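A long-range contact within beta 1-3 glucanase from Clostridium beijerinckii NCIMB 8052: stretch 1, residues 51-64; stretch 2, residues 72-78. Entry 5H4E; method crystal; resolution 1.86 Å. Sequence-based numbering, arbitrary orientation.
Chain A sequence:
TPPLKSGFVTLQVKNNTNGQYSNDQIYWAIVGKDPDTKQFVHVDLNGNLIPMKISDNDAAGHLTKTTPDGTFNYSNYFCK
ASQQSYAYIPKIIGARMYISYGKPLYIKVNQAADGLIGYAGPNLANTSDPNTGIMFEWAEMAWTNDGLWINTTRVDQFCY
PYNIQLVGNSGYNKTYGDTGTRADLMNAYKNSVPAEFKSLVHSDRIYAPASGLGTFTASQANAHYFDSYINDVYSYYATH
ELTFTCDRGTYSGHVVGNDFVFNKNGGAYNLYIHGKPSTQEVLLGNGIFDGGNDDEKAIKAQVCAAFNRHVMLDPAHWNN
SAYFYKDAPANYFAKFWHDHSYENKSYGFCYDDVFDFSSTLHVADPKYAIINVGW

Stretch 1 51-64: PMKISDNDAAGHLT
Stretch 2 (72-78) FNYSNYF

A short antiparallel pairing can be extended well beyond its strands if the loops that flank it offer polar groups to one another, and this long-range contact in a beta 1-3 glucanase illustrates the principle. Stretch 1 runs from an extended segment through a 3-10 segment (Ile54 to Asn57), then a type II turn from Ala59 to His62, and enters a strand at Leu63 and Thr64. Stretch 2 leaves a strand (Phe72 to Tyr74) and continues as loop. Together they bury 693 Å², both sides summed.

The strands meet in antiparallel register. Leu63 faces Tyr74 as a hydrogen-bonded pair, CA to CA 5.0 Å, and both backbone groups of each are used: Leu63 N donates to Tyr74 O at 3.0 Å, and Tyr74 N to Leu63 O at 2.7 Å. Thr64 and Asn73 form the next, non-hydrogen-bonded pair, CA to CA 4.5 Å. Around this pair two carbonyls also receive CA-H...O contacts: Thr64 CA lies 3.2 Å from Phe72 O, and Asn73 CA lies 3.2 Å from Leu63 O, which already accepts from Tyr74 N.

The two sheet faces differ in character. Leu63 (chi1 m, chi2 t) and buried Tyr74 (chi1 m, chi2 82°) share one, with Leu63 CB 4.4 Å from Tyr74 CB. On the other, Asn73 (chi1 m, chi2 -12°) has its amide engaged at both ends: OD1 accepts from Thr64 OG1 at 2.9 Å, with Thr64 chi1 at -51°, while ND2 donates to Asp58 OD1 at 3.1 Å and 164°. An amide suits this place because one side chain both gives and receives. Its CB also lies over a face of the His62 ring, 4.1 Å from the centroid. His62 takes chi1 p and chi2 72°, and its ND1 donates to Leu63 O at 3.1 Å, giving that carbonyl a second donor.

The turn presents a further acceptor. Gly61 O receives Asn76 ND2 at 2.8 Å and 168°, with Asn76 at chi1 t and chi2 near 4°. Gly61 has phi/psi of 84/17, where a CB would be jammed against the preceding carbonyl oxygen, so glycine fits the turn for its backbone alone.

At the 3-10 segment, buried Asn57 (chi1 m, chi2 -31°) approaches Ser75, also buried, their CA atoms 4.0 Å apart. Ser75 N makes a weak hydrogen bond to Asn57 OD1, 3.2 Å at 126°; Asn57 OD1 and ND2 and Ser75 OG are also hydrogen-bonded elsewhere in the structure, so these polar side chains are buried with their groups paired. One water joins the neighbouring backbones, donating to Asp56 O at 2.8 Å and accepting from Asn76 N at 3.0 Å.

Asp56 (chi1 m, chi2 -34°) gathers several donors. Its OD2 accepts from Tyr77 OH at 2.9 Å and from Lys53 N at 3.0 Å, while OD1 forms a salt bridge with Lys53 NZ at 2.9 Å. Tyr77, chi1 m and chi2 -31°, thereby brings its hydroxyl to the carboxylate. Buried Met52 (m, t, t) packs beside it, with CG 3.8 Å from Tyr77 CE2 and SD at the ring's edge.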

ATOM      1  N   PRO A  51       6.873  -7.637 -22.011  1.00 25.51           N
ATOM      2  CA  PRO A  51       5.409  -7.493 -22.024  1.00 26.29           C
ATOM      3  C   PRO A  51       4.692  -8.741 -21.528  1.00 25.33           C
ATOM      4  O   PRO A  51       5.070  -9.848 -21.908  1.00 23.81           O
ATOM      5  CB  PRO A  51       5.095  -7.245 -23.503  1.00 25.93           C
ATOM      6  CG  PRO A  51       6.356  -6.636 -24.044  1.00 26.20           C
ATOM      7  CD  PRO A  51       7.462  -7.363 -23.334  1.00 25.13           C
ATOM      8  N   MET A  52       3.694  -8.572 -20.666  1.00 27.07           N
ATOM      9  CA  MET A  52       2.858  -9.709 -20.315  1.00 31.34           C
ATOM     10  C   MET A  52       1.994 -10.088 -21.510  1.00 32.20           C
ATOM     11  O   MET A  52       1.449  -9.223 -22.201  1.00 33.05           O
ATOM     12  CB  MET A  52       1.961  -9.408 -19.115  1.00 32.50           C
ATOM     13  CG  MET A  52       2.685  -9.183 -17.808  1.00 28.66           C
ATOM     14  SD  MET A  52       1.468  -8.983 -16.496  1.00 26.29           S
ATOM     15  CE  MET A  52       2.505  -8.318 -15.196  1.00 23.35           C
ATOM     16  N   LYS A  53       1.861 -11.383 -21.731  1.00 34.38           N
ATOM     17  CA  LYS A  53       0.944 -11.892 -22.735  1.00 40.00           C
ATOM     18  C   LYS A  53       0.075 -12.999 -22.136  1.00 40.16           C
ATOM     19  O   LYS A  53       0.580 -13.867 -21.415  1.00 33.22           O
ATOM     20  CB  LYS A  53       1.720 -12.401 -23.950  1.00 34.12           C
ATOM     21  CG  LYS A  53       2.793 -13.434 -23.640  1.00 33.98           C
ATOM     22  CD  LYS A  53       3.533 -13.818 -24.912  1.00 36.41           C
ATOM     23  CE  LYS A  53       4.991 -14.161 -24.657  1.00 32.02           C
ATOM     24  NZ  LYS A  53       5.210 -15.493 -23.991  1.00 36.88           N
ATOM     25  N   ILE A  54      -1.224 -12.964 -22.444  1.00 39.65           N
ATOM     26  CA  ILE A  54      -2.177 -13.982 -21.974  1.00 37.96           C
ATOM     27  C   ILE A  54      -1.652 -15.421 -22.100  1.00 33.29           C
ATOM     28  O   ILE A  54      -1.982 -16.292 -21.297  1.00 35.47           O
ATOM     29  CB  ILE A  54      -3.524 -13.882 -22.734  1.00 38.95           C
ATOM     30  CG1 ILE A  54      -4.593 -14.707 -22.026  1.00 35.81           C
ATOM     31  CG2 ILE A  54      -3.388 -14.322 -24.189  1.00 40.31           C
ATOM     32  CD1 ILE A  54      -5.179 -13.997 -20.843  1.00 38.47           C
ATOM     33  N   SER A  55      -0.802 -15.664 -23.089  1.00 37.48           N
ATOM     34  CA  SER A  55      -0.266 -16.995 -23.316  1.00 32.71           C
ATOM     35  C   SER A  55       0.715 -17.441 -22.226  1.00 35.03           C
ATOM     36  O   SER A  55       1.065 -18.615 -22.145  1.00 34.27           O
ATOM     37  CB  SER A  55       0.396 -17.049 -24.698  1.00 38.29           C
ATOM     38  OG  SER A  55       0.910 -15.783 -25.082  1.00 34.87           O
ATOM     39  N   ASP A  56       1.144 -16.510 -21.377  1.00 36.15           N
ATOM     40  CA  ASP A  56       2.084 -16.832 -20.301  1.00 33.29           C
ATOM     41  C   ASP A  56       1.507 -17.788 -19.253  1.00 34.20           C
ATOM     42  O   ASP A  56       2.255 -18.516 -18.600  1.00 36.54           O
ATOM     43  CB  ASP A  56       2.569 -15.546 -19.620  1.00 34.61           C
ATOM     44  CG  ASP A  56       3.551 -14.772 -20.480  1.00 35.57           C
ATOM     45  OD1 ASP A  56       4.325 -15.432 -21.208  1.00 38.90           O
ATOM     46  OD2 ASP A  56       3.546 -13.517 -20.435  1.00 29.89           O
ATOM     47  N   ASN A  57       0.185 -17.794 -19.102  1.00 32.93           N
ATOM     48  CA  ASN A  57      -0.473 -18.694 -18.151  1.00 31.04           C
ATOM     49  C   ASN A  57      -0.223 -20.171 -18.475  1.00 34.61           C
ATOM     50  O   ASN A  57      -0.190 -21.017 -17.581  1.00 36.22           O
ATOM     51  CB  ASN A  57      -1.978 -18.426 -18.117  1.00 30.03           C
ATOM     52  CG  ASN A  57      -2.322 -17.064 -17.551  1.00 32.95           C
ATOM     53  OD1 ASN A  57      -1.612 -16.527 -16.697  1.00 29.21           O
ATOM     54  ND2 ASN A  57      -3.422 -16.497 -18.021  1.00 29.38           N
ATOM     55  N   ASP A  58      -0.031 -20.479 -19.755  1.00 40.53           N
ATOM     56  CA  ASP A  58       0.060 -21.873 -20.196  1.00 40.41           C
ATOM     57  C   ASP A  58       1.447 -22.282 -20.681  1.00 44.69           C
ATOM     58  O   ASP A  58       1.690 -23.463 -20.934  1.00 46.86           O
ATOM     59  CB  ASP A  58      -0.946 -22.135 -21.317  1.00 45.36           C
ATOM     60  CG  ASP A  58      -2.370 -21.906 -20.885  1.00 39.63           C
ATOM     61  OD1 ASP A  58      -2.740 -22.388 -19.793  1.00 42.94           O
ATOM     62  OD2 ASP A  58      -3.121 -21.245 -21.641  1.00 47.42           O
ATOM     63  N   ALA A  59       2.348 -21.312 -20.810  1.00 40.97           N
ATOM     64  CA  ALA A  59       3.700 -21.574 -21.297  1.00 45.59           C
ATOM     65  C   ALA A  59       4.459 -22.566 -20.411  1.00 42.56           C
ATOM     66  O   ALA A  59       4.038 -22.868 -19.298  1.00 46.08           O
ATOM     67  CB  ALA A  59       4.476 -20.264 -21.411  1.00 40.40           C
ATOM     68  N   ALA A  60       5.576 -23.076 -20.923  1.00 48.95           N
ATOM     69  CA  ALA A  60       6.410 -24.036 -20.199  1.00 47.90           C
ATOM     70  C   ALA A  60       6.824 -23.533 -18.816  1.00 48.39           C
ATOM     71  O   ALA A  60       7.312 -22.408 -18.670  1.00 46.58           O
ATOM     72  CB  ALA A  60       7.658 -24.378 -21.021  1.00 46.62           C
ATOM     73  N   GLY A  61       6.638 -24.383 -17.810  1.00 47.36           N
ATOM     74  CA  GLY A  61       6.993 -24.047 -16.442  1.00 40.34           C
ATOM     75  C   GLY A  61       5.932 -23.253 -15.704  1.00 41.64           C
ATOM     76  O   GLY A  61       6.211 -22.639 -14.681  1.00 39.52           O
ATOM     77  N   HIS A  62       4.709 -23.261 -16.221  1.00 40.22           N
ATOM     78  CA  HIS A  62       3.633 -22.513 -15.587  1.00 37.44           C
ATOM     79  C   HIS A  62       3.170 -23.215 -14.322  1.00 37.94           C
ATOM     80  O   HIS A  62       3.548 -24.357 -14.053  1.00 35.86           O
ATOM     81  CB  HIS A  62       2.444 -22.325 -16.528  1.00 35.11           C
ATOM     82  CG  HIS A  62       1.715 -23.594 -16.861  1.00 40.38           C
ATOM     83  ND1 HIS A  62       0.914 -24.264 -15.951  1.00 43.01           N
ATOM     84  CD2 HIS A  62       1.625 -24.303 -18.015  1.00 43.07           C
ATOM     85  CE1 HIS A  62       0.403 -25.343 -16.517  1.00 41.24           C
ATOM     86  NE2 HIS A  62       0.810 -25.382 -17.776  1.00 43.67           N
ATOM     87  N   LEU A  63       2.347 -22.521 -13.543  1.00 32.89           N
ATOM     88  CA  LEU A  63       1.851 -23.059 -12.294  1.00 30.54           C
ATOM     89  C   LEU A  63       0.436 -23.567 -12.489  1.00 29.07           C
ATOM     90  O   LEU A  63      -0.287 -23.092 -13.357  1.00 31.82           O
ATOM     91  CB  LEU A  63       1.899 -21.984 -11.194  1.00 30.88           C
ATOM     92  CG  LEU A  63       3.281 -21.420 -10.845  1.00 26.85           C
ATOM     93  CD1 LEU A  63       3.175 -20.176  -9.926  1.00 25.48           C
ATOM     94  CD2 LEU A  63       4.137 -22.491 -10.189  1.00 28.68           C
ATOM     95  N   THR A  64       0.044 -24.536 -11.675  1.00 28.94           N
ATOM     96  CA  THR A  64      -1.326 -25.021 -11.694  1.00 29.50           C
ATOM     97  C   THR A  64      -1.827 -25.174 -10.266  1.00 30.01           C
ATOM     98  O   THR A  64      -1.077 -25.574  -9.372  1.00 30.60           O
ATOM     99  CB  THR A  64      -1.437 -26.354 -12.441  1.00 30.57           C
ATOM    100  OG1 THR A  64      -0.810 -26.223 -13.721  1.00 38.09           O
ATOM    101  CG2 THR A  64      -2.896 -26.747 -12.639  1.00 35.01           C
ATOM    102  N   PHE A  72      -6.851 -24.357 -12.454  1.00 32.71           N
ATOM    103  CA  PHE A  72      -6.381 -23.347 -13.404  1.00 31.07           C
ATOM    104  C   PHE A  72      -4.857 -23.297 -13.558  1.00 33.24           C
ATOM    105  O   PHE A  72      -4.115 -23.735 -12.675  1.00 29.20           O
ATOM    106  CB  PHE A  72      -6.878 -21.957 -12.993  1.00 32.83           C
ATOM    107  CG  PHE A  72      -8.275 -21.943 -12.438  1.00 36.49           C
ATOM    108  CD1 PHE A  72      -9.371 -21.810 -13.280  1.00 37.69           C
ATOM    109  CD2 PHE A  72      -8.492 -22.044 -11.068  1.00 34.34           C
ATOM    110  CE1 PHE A  72     -10.669 -21.788 -12.771  1.00 39.81           C
ATOM    111  CE2 PHE A  72      -9.787 -22.023 -10.550  1.00 39.29           C
ATOM    112  CZ  PHE A  72     -10.877 -21.895 -11.407  1.00 38.36           C
ATOM    113  N   ASN A  73      -4.410 -22.742 -14.687  1.00 33.41           N
ATOM    114  CA  ASN A  73      -2.991 -22.489 -14.960  1.00 33.57           C
ATOM    115  C   ASN A  73      -2.629 -21.018 -14.752  1.00 28.79           C
ATOM    116  O   ASN A  73      -3.401 -20.127 -15.111  1.00 30.05           O
ATOM    117  CB  ASN A  73      -2.625 -22.878 -16.399  1.00 32.31           C
ATOM    118  CG  ASN A  73      -2.596 -24.382 -16.622  1.00 37.10           C
ATOM    119  OD1 ASN A  73      -2.622 -25.170 -15.676  1.00 38.22           O
ATOM    120  ND2 ASN A  73      -2.511 -24.785 -17.888  1.00 37.17           N
ATOM    121  N   TYR A  74      -1.444 -20.756 -14.211  1.00 29.42           N
ATOM    122  CA  TYR A  74      -1.032 -19.372 -13.971  1.00 28.93           C
ATOM    123  C   TYR A  74       0.350 -19.103 -14.515  1.00 27.13           C
ATOM    124  O   TYR A  74       1.167 -20.011 -14.609  1.00 29.19           O
ATOM    125  CB  TYR A  74      -1.051 -19.053 -12.477  1.00 28.86           C
ATOM    126  CG  TYR A  74      -2.380 -19.321 -11.811  1.00 26.50           C
ATOM    127  CD1 TYR A  74      -2.723 -20.606 -11.396  1.00 27.94           C
ATOM    128  CD2 TYR A  74      -3.286 -18.288 -11.586  1.00 28.48           C
ATOM    129  CE1 TYR A  74      -3.936 -20.861 -10.778  1.00 27.55           C
ATOM    130  CE2 TYR A  74      -4.502 -18.534 -10.968  1.00 27.37           C
ATOM    131  CZ  TYR A  74      -4.821 -19.827 -10.571  1.00 27.27           C
ATOM    132  OH  TYR A  74      -6.030 -20.075  -9.960  1.00 26.27           O
ATOM    133  N   SER A  75       0.614 -17.843 -14.851  1.00 26.91           N
ATOM    134  CA  SER A  75       1.945 -17.422 -15.271  1.00 25.06           C
ATOM    135  C   SER A  75       2.978 -17.763 -14.207  1.00 29.00           C
ATOM    136  O   SER A  75       2.639 -18.136 -13.080  1.00 30.03           O
ATOM    137  CB  SER A  75       1.975 -15.927 -15.538  1.00 28.68           C
ATOM    138  OG  SER A  75       1.733 -15.214 -14.333  1.00 25.74           O
ATOM    139  N   ASN A  76       4.244 -17.638 -14.560  1.00 23.86           N
ATOM    140  CA  ASN A  76       5.289 -17.928 -13.601  1.00 25.28           C
ATOM    141  C   ASN A  76       6.435 -16.966 -13.823  1.00 29.62           C
ATOM    142  O   ASN A  76       7.413 -17.273 -14.513  1.00 30.00           O
ATOM    143  CB  ASN A  76       5.751 -19.374 -13.707  1.00 28.24           C
ATOM    144  CG  ASN A  76       6.669 -19.771 -12.568  1.00 35.92           C
ATOM    145  OD1 ASN A  76       6.911 -18.985 -11.645  1.00 30.17           O
ATOM    146  ND2 ASN A  76       7.189 -20.993 -12.623  1.00 34.51           N
ATOM    147  N   TYR A  77       6.287 -15.778 -13.247  1.00 25.50           N
ATOM    148  CA  TYR A  77       7.279 -14.736 -13.397  1.00 22.20           C
ATOM    149  C   TYR A  77       8.267 -14.742 -12.239  1.00 22.80           C
ATOM    150  O   TYR A  77       9.110 -13.849 -12.140  1.00 23.50           O
ATOM    151  CB  TYR A  77       6.600 -13.372 -13.487  1.00 19.79           C
ATOM    152  CG  TYR A  77       5.648 -13.179 -14.656  1.00 23.43           C
ATOM    153  CD1 TYR A  77       5.844 -13.821 -15.877  1.00 24.97           C
ATOM    154  CD2 TYR A  77       4.564 -12.324 -14.535  1.00 22.04           C
ATOM    155  CE1 TYR A  77       4.964 -13.617 -16.945  1.00 23.58           C
ATOM    156  CE2 TYR A  77       3.705 -12.103 -15.575  1.00 23.88           C
ATOM    157  CZ  TYR A  77       3.898 -12.750 -16.779  1.00 27.62           C
ATOM    158  OH  TYR A  77       3.007 -12.500 -17.800  1.00 28.38           O
ATOM    159  N   PHE A  78       8.162 -15.750 -11.373  1.00 22.72           N
ATOM    160  CA  PHE A  78       8.924 -15.787 -10.127  1.00 21.12           C
ATOM    161  C   PHE A  78      10.286 -16.435 -10.263  1.00 25.92           C
ATOM    162  O   PHE A  78      10.509 -17.275 -11.141  1.00 23.81           O
ATOM    163  CB  PHE A  78       8.109 -16.505  -9.044  1.00 22.10           C
ATOM    164  CG  PHE A  78       7.036 -15.642  -8.462  1.00 21.82           C
ATOM    165  CD1 PHE A  78       7.270 -14.917  -7.299  1.00 20.03           C
ATOM    166  CD2 PHE A  78       5.826 -15.488  -9.112  1.00 18.87           C
ATOM    167  CE1 PHE A  78       6.287 -14.084  -6.774  1.00 21.82           C
ATOM    168  CE2 PHE A  78       4.845 -14.663  -8.587  1.00 21.46           C
ATOM    169  CZ  PHE A  78       5.083 -13.959  -7.419  1.00 20.03           C
TER
HETATM  170  O   HOH W   1       4.796 -18.085 -17.470  1.00 36.55           O